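Local coordinates for amidohydrolase 3 domain-containing protein (Pyrococcus furiosus, PDB 3ICJ) that probably hydrolyses carbon-nitrogen bonds other than peptide bonds, as a zinc-dependent enzyme of the amidohydrolase family whose natural substrate is not established, at residues Asn264-Leu269 and Glu481-Leu486; Val345-Ile350 and Asp360-Ala365; Glu383-Leu388 and Ser424-Leu429. All coordinates share one frame; numbering follows the deposited sequence.

Overall arrangement
All three contacts lie within the amidohydrolase family region. Contact 2 is at the metal site: H348 of its strand binds a zinc ion. Contact 1 packs strand 264-269 against the loop 481-486, with the F266 side chain about 14 Å from a bound zinc. Its centre is about 21 Å from those of contacts 2 and 3. Contacts 1 and 2 touch, with Y268 CD2 3.7 Å from A346 CB. Contacts 2 and 3 are closer, about 14 Å between centres. R384 NH1 of contact 3 makes salt bridges to D360 OD1 (2.9 Å) and E363 OE2 (3.0 Å). The I385 side chain is about 12 Å from that of H373, a zinc ligand.

Contact 1: Asn264-Leu269 and Glu481-Leu486; sequences NVFAYL and EDLGKL
N264 and L483 mark the closest approach of the two backbones, with 9.7 Å between their CA atoms. Residues 264-269 form an extended strand. Residues 481-486 form a loop without regular structure. Side chains alone bridge the gap. L483 reaches in from the loop, and N264 and F266 meet it from the opposite direction. L483 CD1 sits at the edge of the F266 ring, near its plane, 3.8 Å from F266 CZ. It also lies near the N264 amide, 4.0 Å from N264 ND2. L483 CD2 meets the same amide, 3.9 Å from N264 ND2. F266 turns CG anti to its carbonyl carbon (chi1 -64°), and this directs CZ at the leucine. Strand 264-269 runs between parallel neighbours 236-244 and 290-294. This is consistent with a strand of the parallel beta-barrel core, as in the (beta/alpha)8 barrel of amidohydrolases. The loop follows helix 463-477 and leads toward strand 494-497. All three touching residues are buried. The leucine methyls pack against an amide whose polar atoms are satisfied elsewhere. N264 OD1 accepts from R289 and R291, while ND2 bonds to S238 and E493. These partners at both ends should fix the rotation of the amide. W293 meets the F266 ring edge-to-face, and L483 also packs on A475 and F98.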
ATOM      1  N   ASN A 264      -4.349  11.575   5.842  1.00 31.57           N
ATOM      2  CA  ASN A 264      -4.702  11.917   4.464  1.00 34.26           C
ATOM      3  C   ASN A 264      -4.825  10.677   3.606  1.00 37.04           C
ATOM      4  O   ASN A 264      -3.893   9.909   3.514  1.00 39.49           O
ATOM      5  CB  ASN A 264      -3.667  12.857   3.879  1.00 36.03           C
ATOM      6  CG  ASN A 264      -3.487  14.080   4.722  1.00 35.80           C
ATOM      7  OD1 ASN A 264      -4.455  14.814   4.980  1.00 39.49           O
ATOM      8  ND2 ASN A 264      -2.254  14.311   5.190  1.00 33.28           N
ATOM      9  N   VAL A 265      -6.001  10.462   3.027  1.00 33.91           N
ATOM     10  CA  VAL A 265      -6.302   9.205   2.335  1.00 33.21           C
ATOM     11  C   VAL A 265      -6.605   9.570   0.893  1.00 33.38           C
ATOM     12  O   VAL A 265      -7.585  10.254   0.613  1.00 36.85           O
ATOM     13  CB  VAL A 265      -7.513   8.469   2.953  1.00 30.52           C
ATOM     14  CG1 VAL A 265      -7.890   7.226   2.110  1.00 33.50           C
ATOM     15  CG2 VAL A 265      -7.261   8.082   4.412  1.00 33.85           C
ATOM     16  N   PHE A 266      -5.721   9.169  -0.012  1.00 36.88           N
ATOM     17  CA  PHE A 266      -5.929   9.437  -1.429  1.00 33.45           C
ATOM     18  C   PHE A 266      -6.449   8.146  -2.063  1.00 41.33           C
ATOM     19  O   PHE A 266      -5.693   7.203  -2.277  1.00 41.12           O
ATOM     20  CB  PHE A 266      -4.643   9.945  -2.101  1.00 34.25           C
ATOM     21  CG  PHE A 266      -4.167  11.270  -1.568  1.00 37.01           C
ATOM     22  CD1 PHE A 266      -4.491  12.466  -2.226  1.00 36.77           C
ATOM     23  CD2 PHE A 266      -3.396  11.325  -0.412  1.00 31.67           C
ATOM     24  CE1 PHE A 266      -4.054  13.710  -1.728  1.00 34.46           C
ATOM     25  CE2 PHE A 266      -2.975  12.558   0.117  1.00 32.12           C
ATOM     26  CZ  PHE A 266      -3.289  13.752  -0.543  1.00 30.81           C
ATOM     27  N   ALA A 267      -7.751   8.104  -2.324  1.00 39.73           N
ATOM     28  CA  ALA A 267      -8.425   6.858  -2.688  1.00 37.01           C
ATOM     29  C   ALA A 267      -8.349   6.611  -4.185  1.00 39.99           C
ATOM     30  O   ALA A 267      -8.708   7.485  -4.976  1.00 35.77           O
ATOM     31  CB  ALA A 267      -9.895   6.893  -2.206  1.00 37.96           C
ATOM     32  N   TYR A 268      -7.833   5.447  -4.567  1.00 36.77           N
ATOM     33  CA  TYR A 268      -7.792   5.048  -5.980  1.00 34.51           C
ATOM     34  C   TYR A 268      -8.795   3.911  -6.118  1.00 34.64           C
ATOM     35  O   TYR A 268      -8.553   2.794  -5.655  1.00 35.74           O
ATOM     36  CB  TYR A 268      -6.387   4.605  -6.410  1.00 38.74           C
ATOM     37  CG  TYR A 268      -5.457   5.769  -6.722  1.00 38.01           C
ATOM     38  CD1 TYR A 268      -5.020   6.628  -5.713  1.00 32.55           C
ATOM     39  CD2 TYR A 268      -5.031   6.012  -8.020  1.00 33.37           C
ATOM     40  CE1 TYR A 268      -4.167   7.695  -5.980  1.00 31.47           C
ATOM     41  CE2 TYR A 268      -4.178   7.097  -8.317  1.00 30.38           C
ATOM     42  CZ  TYR A 268      -3.753   7.929  -7.284  1.00 31.70           C
ATOM     43  OH  TYR A 268      -2.934   8.989  -7.546  1.00 37.05           O
ATOM     44  N   LEU A 269      -9.922   4.223  -6.750  1.00 35.25           N
ATOM     45  CA  LEU A 269     -11.111   3.359  -6.739  1.00 32.32           C
ATOM     46  C   LEU A 269     -10.994   2.208  -7.720  1.00 34.83           C
ATOM     47  O   LEU A 269     -10.323   2.336  -8.742  1.00 36.49           O
ATOM     48  CB  LEU A 269     -12.362   4.184  -7.102  1.00 35.28           C
ATOM     49  CG  LEU A 269     -12.699   5.482  -6.349  1.00 38.81           C
ATOM     50  CD1 LEU A 269     -14.116   5.974  -6.653  1.00 31.30           C
ATOM     51  CD2 LEU A 269     -12.534   5.287  -4.888  1.00 37.70           C
ATOM     52  N   GLU A 481       0.574  18.118  -3.960  1.00 40.91           N
ATOM     53  CA  GLU A 481       1.657  19.094  -4.135  1.00 47.05           C
ATOM     54  C   GLU A 481       2.039  19.844  -2.849  1.00 41.33           C
ATOM     55  O   GLU A 481       3.128  20.422  -2.760  1.00 44.52           O
ATOM     56  CB  GLU A 481       1.302  20.102  -5.250  1.00 52.75           C
ATOM     57  CG  GLU A 481       0.962  19.480  -6.634  1.00 65.84           C
ATOM     58  CD  GLU A 481       2.079  18.596  -7.237  1.00 73.55           C
ATOM     59  OE1 GLU A 481       3.290  18.865  -7.012  1.00 69.30           O
ATOM     60  OE2 GLU A 481       1.726  17.628  -7.956  1.00 75.56           O
ATOM     61  N   ASP A 482       1.140  19.833  -1.872  1.00 31.24           N
ATOM     62  CA  ASP A 482       1.368  20.512  -0.586  1.00 32.38           C
ATOM     63  C   ASP A 482       1.705  19.539   0.557  1.00 29.84           C
ATOM     64  O   ASP A 482       1.561  19.879   1.731  1.00 35.20           O
ATOM     65  CB  ASP A 482       0.167  21.403  -0.241  1.00 35.32           C
ATOM     66  CG  ASP A 482      -1.131  20.623  -0.077  1.00 43.78           C
ATOM     67  OD1 ASP A 482      -1.222  19.432  -0.474  1.00 48.26           O
ATOM     68  OD2 ASP A 482      -2.082  21.229   0.451  1.00 45.99           O
ATOM     69  N   LEU A 483       2.163  18.330   0.207  1.00 32.53           N
ATOM     70  CA  LEU A 483       2.655  17.375   1.203  1.00 30.46           C
ATOM     71  C   LEU A 483       4.097  16.951   0.921  1.00 31.00           C
ATOM     72  O   LEU A 483       4.550  17.025  -0.219  1.00 32.86           O
ATOM     73  CB  LEU A 483       1.737  16.131   1.283  1.00 28.11           C
ATOM     74  CG  LEU A 483       0.418  16.354   2.027  1.00 32.76           C
ATOM     75  CD1 LEU A 483      -0.630  15.335   1.653  1.00 27.70           C
ATOM     76  CD2 LEU A 483       0.613  16.414   3.545  1.00 30.27           C
ATOM     77  N   GLY A 484       4.791  16.489   1.960  1.00 32.01           N
ATOM     78  CA  GLY A 484       6.114  15.863   1.832  1.00 33.84           C
ATOM     79  C   GLY A 484       7.312  16.688   2.266  1.00 38.43           C
ATOM     80  O   GLY A 484       8.418  16.156   2.392  1.00 38.58           O
ATOM     81  N   LYS A 485       7.092  17.990   2.461  1.00 37.37           N
ATOM     82  CA  LYS A 485       8.104  18.945   2.921  1.00 36.97           C
ATOM     83  C   LYS A 485       7.499  19.771   4.051  1.00 36.46           C
ATOM     84  O   LYS A 485       6.279  19.759   4.245  1.00 38.20           O
ATOM     85  CB  LYS A 485       8.531  19.887   1.774  1.00 38.89           C
ATOM     86  CG  LYS A 485       9.320  19.225   0.631  1.00 41.91           C
ATOM     87  CD  LYS A 485       9.915  20.305  -0.307  1.00 41.73           C
ATOM     88  CE  LYS A 485      10.436  19.712  -1.620  1.00 54.68           C
ATOM     89  NZ  LYS A 485      11.698  18.890  -1.457  1.00 54.58           N
ATOM     90  N   LEU A 486       8.345  20.464   4.814  1.00 38.12           N
ATOM     91  CA  LEU A 486       7.874  21.405   5.838  1.00 40.09           C
ATOM     92  C   LEU A 486       8.288  22.860   5.552  1.00 43.95           C
ATOM     93  O   LEU A 486       8.580  23.634   6.467  1.00 46.03           O
ATOM     94  CB  LEU A 486       8.302  20.957   7.243  1.00 38.77           C
ATOM     95  CG  LEU A 486       7.723  19.618   7.746  1.00 41.15           C
ATOM     96  CD1 LEU A 486       8.424  19.139   9.041  1.00 33.28           C
ATOM     97  CD2 LEU A 486       6.218  19.738   7.957  1.00 36.32           C
TER

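Contact 2: Val345-Ile350 and Asp360-Ala365; sequences VAVHAI and DAFEEA. With ZN (zinc ion), chain C.
V347 and F362 make the main apolar contact between strand 346-349 and the helix beside it. The two side chains come from opposite directions. V347 CG2 lies 3.7 Å from F362 CZ and 4.1 Å from F362 CE1, so one methyl meets the far end of the ring. The approach to the ring is oblique. This methyl is anti to the carbonyl carbon of V347, while CG1 is anti to the backbone N (chi1 172°). F362 has its own CG anti to the carbonyl carbon (chi1 -67°), and the ring spans most of the gap to the strand. The backbones stay well apart: the nearest CA atoms, those of V345 and F362, are 9.5 Å from each other.

A looser contact involves the backbone of V345. V345 O lies 4.3 Å from F362 CZ, again oblique to the ring. V345, V347 and F362 are all buried.

Metal binding belongs to H348, the residue after V347. H348 ND1 binds a zinc ion at 2.1 Å. H373 and the carboxylated lysine K296 also bind this zinc. The other ring nitrogen, H348 NE2, is hydrogen-bonded to the backbone O of G301, which should help set the rotation of the imidazole. The H373 ring meets that of H348 with the planes at about 80°.

V347 faces the helix while H348 carries the zinc. This is consistent with a (beta/alpha)8 barrel, whose strands bear metal ligands inside and whose helices lie outside. Strand 346-349, helix 352-365 and strand 370-371 form a beta-alpha-beta unit. F362 also packs on I371 of its second strand and on I335 of helix 328-338. V347 touches A358, one turn earlier on helix 352-365.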
ATOM      1  N   VAL A 345      -4.968   7.693 -12.941  1.00 36.46           N
ATOM      2  CA  VAL A 345      -5.014   6.253 -13.207  1.00 34.84           C
ATOM      3  C   VAL A 345      -3.697   5.618 -12.754  1.00 36.13           C
ATOM      4  O   VAL A 345      -2.595   6.043 -13.174  1.00 35.74           O
ATOM      5  CB  VAL A 345      -5.296   5.956 -14.717  1.00 31.17           C
ATOM      6  CG1 VAL A 345      -5.327   4.447 -14.993  1.00 35.08           C
ATOM      7  CG2 VAL A 345      -6.604   6.596 -15.175  1.00 34.85           C
ATOM      8  N   ALA A 346      -3.813   4.622 -11.882  1.00 35.70           N
ATOM      9  CA  ALA A 346      -2.668   3.872 -11.398  1.00 33.48           C
ATOM     10  C   ALA A 346      -2.773   2.464 -11.934  1.00 37.27           C
ATOM     11  O   ALA A 346      -3.818   1.829 -11.827  1.00 39.65           O
ATOM     12  CB  ALA A 346      -2.640   3.852  -9.889  1.00 31.66           C
ATOM     13  N   VAL A 347      -1.679   1.992 -12.523  1.00 39.32           N
ATOM     14  CA  VAL A 347      -1.652   0.726 -13.224  1.00 37.36           C
ATOM     15  C   VAL A 347      -0.561  -0.180 -12.632  1.00 36.08           C
ATOM     16  O   VAL A 347       0.620   0.133 -12.716  1.00 37.21           O
ATOM     17  CB  VAL A 347      -1.396   0.973 -14.735  1.00 38.03           C
ATOM     18  CG1 VAL A 347      -1.172  -0.295 -15.465  1.00 40.02           C
ATOM     19  CG2 VAL A 347      -2.559   1.761 -15.367  1.00 37.42           C
ATOM     20  N   HIS A 348      -0.971  -1.291 -12.031  1.00 34.55           N
ATOM     21  CA  HIS A 348      -0.053  -2.350 -11.550  1.00 36.67           C
ATOM     22  C   HIS A 348       0.631  -3.036 -12.750  1.00 38.67           C
ATOM     23  O   HIS A 348      -0.028  -3.603 -13.614  1.00 36.18           O
ATOM     24  CB  HIS A 348      -0.870  -3.342 -10.686  1.00 38.49           C
ATOM     25  CG  HIS A 348      -0.244  -4.695 -10.471  1.00 47.94           C
ATOM     26  ND1 HIS A 348      -0.092  -5.244  -9.215  1.00 59.74           N
ATOM     27  CD2 HIS A 348       0.178  -5.647 -11.343  1.00 48.89           C
ATOM     28  CE1 HIS A 348       0.421  -6.459  -9.321  1.00 51.49           C
ATOM     29  NE2 HIS A 348       0.607  -6.722 -10.601  1.00 49.30           N
ATOM     30  N   ALA A 349       1.953  -2.923 -12.820  1.00 37.67           N
ATOM     31  CA  ALA A 349       2.750  -3.626 -13.827  1.00 36.56           C
ATOM     32  C   ALA A 349       4.040  -4.133 -13.201  1.00 36.07           C
ATOM     33  O   ALA A 349       4.892  -3.347 -12.784  1.00 39.04           O
ATOM     34  CB  ALA A 349       3.055  -2.731 -14.999  1.00 33.64           C
ATOM     35  N   ILE A 350       4.184  -5.447 -13.164  1.00 32.52           N
ATOM     36  CA  ILE A 350       5.328  -6.098 -12.512  1.00 35.07           C
ATOM     37  C   ILE A 350       6.325  -6.638 -13.530  1.00 36.79           C
ATOM     38  O   ILE A 350       7.520  -6.297 -13.483  1.00 36.18           O
ATOM     39  CB  ILE A 350       4.842  -7.156 -11.475  1.00 37.91           C
ATOM     40  CG1 ILE A 350       4.194  -6.414 -10.295  1.00 36.58           C
ATOM     41  CG2 ILE A 350       5.994  -8.126 -11.024  1.00 33.25           C
ATOM     42  CD1 ILE A 350       3.874  -7.290  -9.044  1.00 40.81           C
ATOM     43  N   ASP A 360       2.473   1.817 -23.408  1.00 37.48           N
ATOM     44  CA  ASP A 360       1.669   1.926 -24.628  1.00 40.28           C
ATOM     45  C   ASP A 360       0.331   2.594 -24.367  1.00 37.20           C
ATOM     46  O   ASP A 360      -0.126   3.403 -25.167  1.00 36.11           O
ATOM     47  CB  ASP A 360       1.375   0.547 -25.235  1.00 41.96           C
ATOM     48  CG  ASP A 360       2.596  -0.104 -25.881  1.00 43.53           C
ATOM     49  OD1 ASP A 360       3.630   0.563 -26.098  1.00 41.36           O
ATOM     50  OD2 ASP A 360       2.506  -1.309 -26.173  1.00 38.79           O
ATOM     51  N   ALA A 361      -0.313   2.214 -23.267  1.00 33.68           N
ATOM     52  CA  ALA A 361      -1.626   2.740 -22.941  1.00 35.18           C
ATOM     53  C   ALA A 361      -1.568   4.232 -22.607  1.00 37.59           C
ATOM     54  O   ALA A 361      -2.436   4.992 -23.048  1.00 32.11           O
ATOM     55  CB  ALA A 361      -2.231   1.962 -21.817  1.00 28.06           C
ATOM     56  N   PHE A 362      -0.543   4.634 -21.844  1.00 37.40           N
ATOM     57  CA  PHE A 362      -0.341   6.039 -21.478  1.00 39.78           C
ATOM     58  C   PHE A 362       0.045   6.897 -22.678  1.00 40.61           C
ATOM     59  O   PHE A 362      -0.432   8.027 -22.812  1.00 39.36           O
ATOM     60  CB  PHE A 362       0.715   6.198 -20.367  1.00 34.29           C
ATOM     61  CG  PHE A 362       0.301   5.638 -19.034  1.00 38.69           C
ATOM     62  CD1 PHE A 362      -1.030   5.634 -18.638  1.00 37.96           C
ATOM     63  CD2 PHE A 362       1.262   5.130 -18.159  1.00 42.24           C
ATOM     64  CE1 PHE A 362      -1.405   5.115 -17.400  1.00 47.25           C
ATOM     65  CE2 PHE A 362       0.897   4.609 -16.922  1.00 37.91           C
ATOM     66  CZ  PHE A 362      -0.434   4.600 -16.540  1.00 40.18           C
ATOM     67  N   GLU A 363       0.908   6.356 -23.534  1.00 36.52           N
ATOM     68  CA  GLU A 363       1.315   7.015 -24.765  1.00 38.66           C
ATOM     69  C   GLU A 363       0.132   7.306 -25.673  1.00 39.82           C
ATOM     70  O   GLU A 363      -0.021   8.429 -26.146  1.00 41.34           O
ATOM     71  CB  GLU A 363       2.285   6.143 -25.541  1.00 44.61           C
ATOM     72  CG  GLU A 363       3.700   6.625 -25.540  1.00 62.40           C
ATOM     73  CD  GLU A 363       4.372   6.434 -26.882  1.00 63.37           C
ATOM     74  OE1 GLU A 363       4.716   7.447 -27.525  1.00 65.34           O
ATOM     75  OE2 GLU A 363       4.543   5.272 -27.294  1.00 61.96           O
ATOM     76  N   GLU A 364      -0.693   6.286 -25.913  1.00 41.14           N
ATOM     77  CA  GLU A 364      -1.806   6.387 -26.860  1.00 44.40           C
ATOM     78  C   GLU A 364      -2.852   7.369 -26.365  1.00 41.83           C
ATOM     79  O   GLU A 364      -3.353   8.187 -27.129  1.00 34.81           O
ATOM     80  CB  GLU A 364      -2.438   5.012 -27.113  1.00 44.15           C
ATOM     81  CG  GLU A 364      -3.795   5.069 -27.818  1.00 50.71           C
ATOM     82  CD  GLU A 364      -4.297   3.719 -28.269  1.00 49.74           C
ATOM     83  OE1 GLU A 364      -3.466   2.856 -28.626  1.00 46.58           O
ATOM     84  OE2 GLU A 364      -5.532   3.531 -28.270  1.00 49.89           O
ATOM     85  N   ALA A 365      -3.154   7.296 -25.072  1.00 36.79           N
ATOM     86  CA  ALA A 365      -4.145   8.185 -24.460  1.00 40.68           C
ATOM     87  C   ALA A 365      -3.595   9.586 -24.128  1.00 38.88           C
ATOM     88  O   ALA A 365      -4.344  10.441 -23.666  1.00 41.81           O
ATOM     89  CB  ALA A 365      -4.735   7.530 -23.211  1.00 34.54           C
TER
HETATM   90 ZN    ZN C 602      -0.216  -4.494  -7.241  0.50 66.73          ZN

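Contact 3: Glu383-Leu388 and Ser424-Leu429; sequences ERIKEL and SSITKL
I385 meets both I426 and T427 through one methyl, CG2. The isoleucine side chains cross obliquely, with I385 CG2 3.9 Å from I426 CD1. The T427 side chain also comes in at a slant, and T427 CG2, its methyl, lies 3.8 Å from I385 CG2. The I385 methyl is thus shared by two neighbours in the sequence. I426 CG1 takes the crowded position between the backbone N and the carbonyl carbon (chi1 67°), and CD1 extends from it to the I385 side chain. I385 itself is buried and also packs on L359 and I392.

K386 lies alongside the backbone of I426. K386 CG is 3.6 Å from I426 O. K386 CB is 4.1 Å from I426 CB. The lysine has CG anti to the backbone N (chi1 -173°) and runs extended until it bends at chi4. CB and CG, at the base of the chain, make the contact. Here the two segments are also closest in backbone, with K386 CA 5.2 Å from I426 CA.

A water links the backbones. It donates to K386 O at 2.6 Å and to I426 O at 2.9 Å, so two carbonyl groups facing one site share a single donor. T427 OG1 is hydrogen-bonded to the backbone O of V390, which should steady the side chain that presents the methyl.

Helix 379-388 precedes strand 391-394, and helix 420-426 precedes strand 429-431. These strands are parallel neighbours in one sheet. Helix 379-388 packs on I426 and on T427, in the residues leading into strand 429-431. Such packing between helices that precede adjacent strands is consistent with the (beta/alpha)8 barrel of amidohydrolases.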
ATOM      1  N   GLU A 383      14.082   5.389 -21.426  1.00 45.58           N
ATOM      2  CA  GLU A 383      13.791   6.593 -22.208  1.00 47.03           C
ATOM      3  C   GLU A 383      12.304   6.908 -22.302  1.00 43.80           C
ATOM      4  O   GLU A 383      11.933   8.072 -22.227  1.00 42.71           O
ATOM      5  CB  GLU A 383      14.406   6.529 -23.616  1.00 51.54           C
ATOM      6  CG  GLU A 383      15.896   6.914 -23.669  1.00 71.48           C
ATOM      7  CD  GLU A 383      16.227   8.230 -22.944  1.00 84.28           C
ATOM      8  OE1 GLU A 383      15.563   9.260 -23.204  1.00 85.45           O
ATOM      9  OE2 GLU A 383      17.165   8.230 -22.115  1.00 89.21           O
ATOM     10  N   ARG A 384      11.467   5.876 -22.461  1.00 36.45           N
ATOM     11  CA  ARG A 384      10.018   6.054 -22.576  1.00 39.70           C
ATOM     12  C   ARG A 384       9.419   6.559 -21.269  1.00 39.32           C
ATOM     13  O   ARG A 384       8.517   7.386 -21.291  1.00 38.19           O
ATOM     14  CB  ARG A 384       9.317   4.743 -22.941  1.00 42.83           C
ATOM     15  CG  ARG A 384       9.603   4.214 -24.329  1.00 50.31           C
ATOM     16  CD  ARG A 384       8.724   3.007 -24.604  1.00 43.72           C
ATOM     17  NE  ARG A 384       7.365   3.399 -24.980  1.00 44.92           N
ATOM     18  CZ  ARG A 384       6.331   2.564 -25.029  1.00 46.08           C
ATOM     19  NH1 ARG A 384       5.141   3.001 -25.416  1.00 41.28           N
ATOM     20  NH2 ARG A 384       6.486   1.288 -24.695  1.00 44.43           N
ATOM     21  N   ILE A 385       9.926   6.045 -20.147  1.00 38.47           N
ATOM     22  CA  ILE A 385       9.467   6.420 -18.805  1.00 36.60           C
ATOM     23  C   ILE A 385       9.818   7.874 -18.512  1.00 38.20           C
ATOM     24  O   ILE A 385       8.969   8.638 -18.058  1.00 35.70           O
ATOM     25  CB  ILE A 385      10.034   5.440 -17.730  1.00 35.09           C
ATOM     26  CG1 ILE A 385       9.400   4.053 -17.899  1.00 33.69           C
ATOM     27  CG2 ILE A 385       9.791   5.938 -16.293  1.00 36.42           C
ATOM     28  CD1 ILE A 385      10.095   2.941 -17.126  1.00 42.18           C
ATOM     29  N   LYS A 386      11.064   8.252 -18.810  1.00 38.64           N
ATOM     30  CA  LYS A 386      11.539   9.631 -18.675  1.00 42.42           C
ATOM     31  C   LYS A 386      10.687  10.598 -19.509  1.00 43.32           C
ATOM     32  O   LYS A 386      10.211  11.605 -18.978  1.00 39.99           O
ATOM     33  CB  LYS A 386      13.013   9.720 -19.109  1.00 36.26           C
ATOM     34  CG  LYS A 386      13.694  11.058 -18.865  1.00 46.53           C
ATOM     35  CD  LYS A 386      15.118  10.995 -19.441  1.00 44.97           C
ATOM     36  CE  LYS A 386      15.709  12.375 -19.694  1.00 61.53           C
ATOM     37  NZ  LYS A 386      16.238  12.970 -18.442  1.00 70.90           N
ATOM     38  N   GLU A 387      10.488  10.263 -20.795  1.00 38.87           N
ATOM     39  CA  GLU A 387       9.825  11.132 -21.787  1.00 38.13           C
ATOM     40  C   GLU A 387       8.330  11.334 -21.526  1.00 38.30           C
ATOM     41  O   GLU A 387       7.808  12.432 -21.715  1.00 38.24           O
ATOM     42  CB  GLU A 387      10.117  10.616 -23.221  1.00 45.79           C
ATOM     43  CG  GLU A 387       8.960  10.554 -24.236  1.00 61.89           C
ATOM     44  CD  GLU A 387       9.088   9.357 -25.215  1.00 77.16           C
ATOM     45  OE1 GLU A 387       8.089   8.626 -25.411  1.00 75.18           O
ATOM     46  OE2 GLU A 387      10.187   9.130 -25.777  1.00 71.70           O
ATOM     47  N   LEU A 388       7.657  10.273 -21.080  1.00 37.49           N
ATOM     48  CA  LEU A 388       6.241  10.315 -20.720  1.00 37.75           C
ATOM     49  C   LEU A 388       6.007  10.791 -19.278  1.00 41.39           C
ATOM     50  O   LEU A 388       4.847  10.960 -18.874  1.00 40.74           O
ATOM     51  CB  LEU A 388       5.615   8.924 -20.887  1.00 36.33           C
ATOM     52  CG  LEU A 388       5.451   8.311 -22.280  1.00 47.68           C
ATOM     53  CD1 LEU A 388       5.053   6.843 -22.141  1.00 41.96           C
ATOM     54  CD2 LEU A 388       4.447   9.114 -23.129  1.00 52.78           C
ATOM     55  N   SER A 424      14.390   6.601  -9.872  1.00 40.42           N
ATOM     56  CA  SER A 424      14.279   7.883  -9.184  1.00 40.25           C
ATOM     57  C   SER A 424      15.074   9.019  -9.863  1.00 40.70           C
ATOM     58  O   SER A 424      14.714  10.188  -9.734  1.00 39.89           O
ATOM     59  CB  SER A 424      14.678   7.738  -7.718  1.00 44.15           C
ATOM     60  OG  SER A 424      16.051   7.412  -7.626  1.00 40.97           O
ATOM     61  N   SER A 425      16.113   8.674 -10.625  1.00 35.76           N
ATOM     62  CA  SER A 425      16.880   9.673 -11.367  1.00 41.25           C
ATOM     63  C   SER A 425      16.247  10.103 -12.709  1.00 41.43           C
ATOM     64  O   SER A 425      16.641  11.122 -13.273  1.00 41.37           O
ATOM     65  CB  SER A 425      18.310   9.172 -11.600  1.00 44.84           C
ATOM     66  OG  SER A 425      18.313   8.163 -12.603  1.00 48.06           O
ATOM     67  N   ILE A 426      15.282   9.341 -13.226  1.00 37.65           N
ATOM     68  CA  ILE A 426      14.675   9.687 -14.531  1.00 36.16           C
ATOM     69  C   ILE A 426      13.217  10.160 -14.463  1.00 41.89           C
ATOM     70  O   ILE A 426      12.707  10.715 -15.440  1.00 42.13           O
ATOM     71  CB  ILE A 426      14.780   8.541 -15.586  1.00 38.39           C
ATOM     72  CG1 ILE A 426      13.927   7.334 -15.155  1.00 36.26           C
ATOM     73  CG2 ILE A 426      16.268   8.204 -15.896  1.00 37.59           C
ATOM     74  CD1 ILE A 426      13.723   6.255 -16.203  1.00 50.44           C
ATOM     75  N   THR A 427      12.536   9.918 -13.339  1.00 37.34           N
ATOM     76  CA  THR A 427      11.140  10.318 -13.205  1.00 37.21           C
ATOM     77  C   THR A 427      10.791  10.523 -11.726  1.00 40.75           C
ATOM     78  O   THR A 427      11.648  10.330 -10.847  1.00 39.28           O
ATOM     79  CB  THR A 427      10.187   9.263 -13.855  1.00 40.93           C
ATOM     80  OG1 THR A 427       8.856   9.789 -13.925  1.00 35.79           O
ATOM     81  CG2 THR A 427      10.182   7.946 -13.070  1.00 38.83           C
ATOM     82  N   LYS A 428       9.549  10.916 -11.458  1.00 32.93           N
ATOM     83  CA  LYS A 428       9.065  11.009 -10.076  1.00 33.15           C
ATOM     84  C   LYS A 428       8.790   9.628  -9.519  1.00 40.09           C
ATOM     85  O   LYS A 428       8.015   8.860 -10.106  1.00 39.20           O
ATOM     86  CB  LYS A 428       7.813  11.893  -9.982  1.00 35.05           C
ATOM     87  CG  LYS A 428       8.151  13.377 -10.137  1.00 35.82           C
ATOM     88  CD  LYS A 428       6.940  14.211 -10.489  1.00 44.97           C
ATOM     89  CE  LYS A 428       7.386  15.659 -10.720  1.00 47.57           C
ATOM     90  NZ  LYS A 428       6.264  16.522 -11.149  1.00 57.85           N
ATOM     91  N   LEU A 429       9.426   9.314  -8.391  1.00 36.89           N
ATOM     92  CA  LEU A 429       9.272   7.990  -7.783  1.00 40.65           C
ATOM     93  C   LEU A 429       8.921   8.142  -6.307  1.00 36.78           C
ATOM     94  O   LEU A 429       9.317   9.103  -5.678  1.00 35.60           O
ATOM     95  CB  LEU A 429      10.530   7.120  -7.981  1.00 35.69           C
ATOM     96  CG  LEU A 429      10.461   5.699  -7.407  1.00 40.55           C
ATOM     97  CD1 LEU A 429      10.855   4.647  -8.401  1.00 51.18           C
ATOM     98  CD2 LEU A 429      11.350   5.616  -6.187  1.00 58.79           C
TER
HETATM   99  O   HOH W   1      10.469  12.197 -16.408  1.00 44.10           O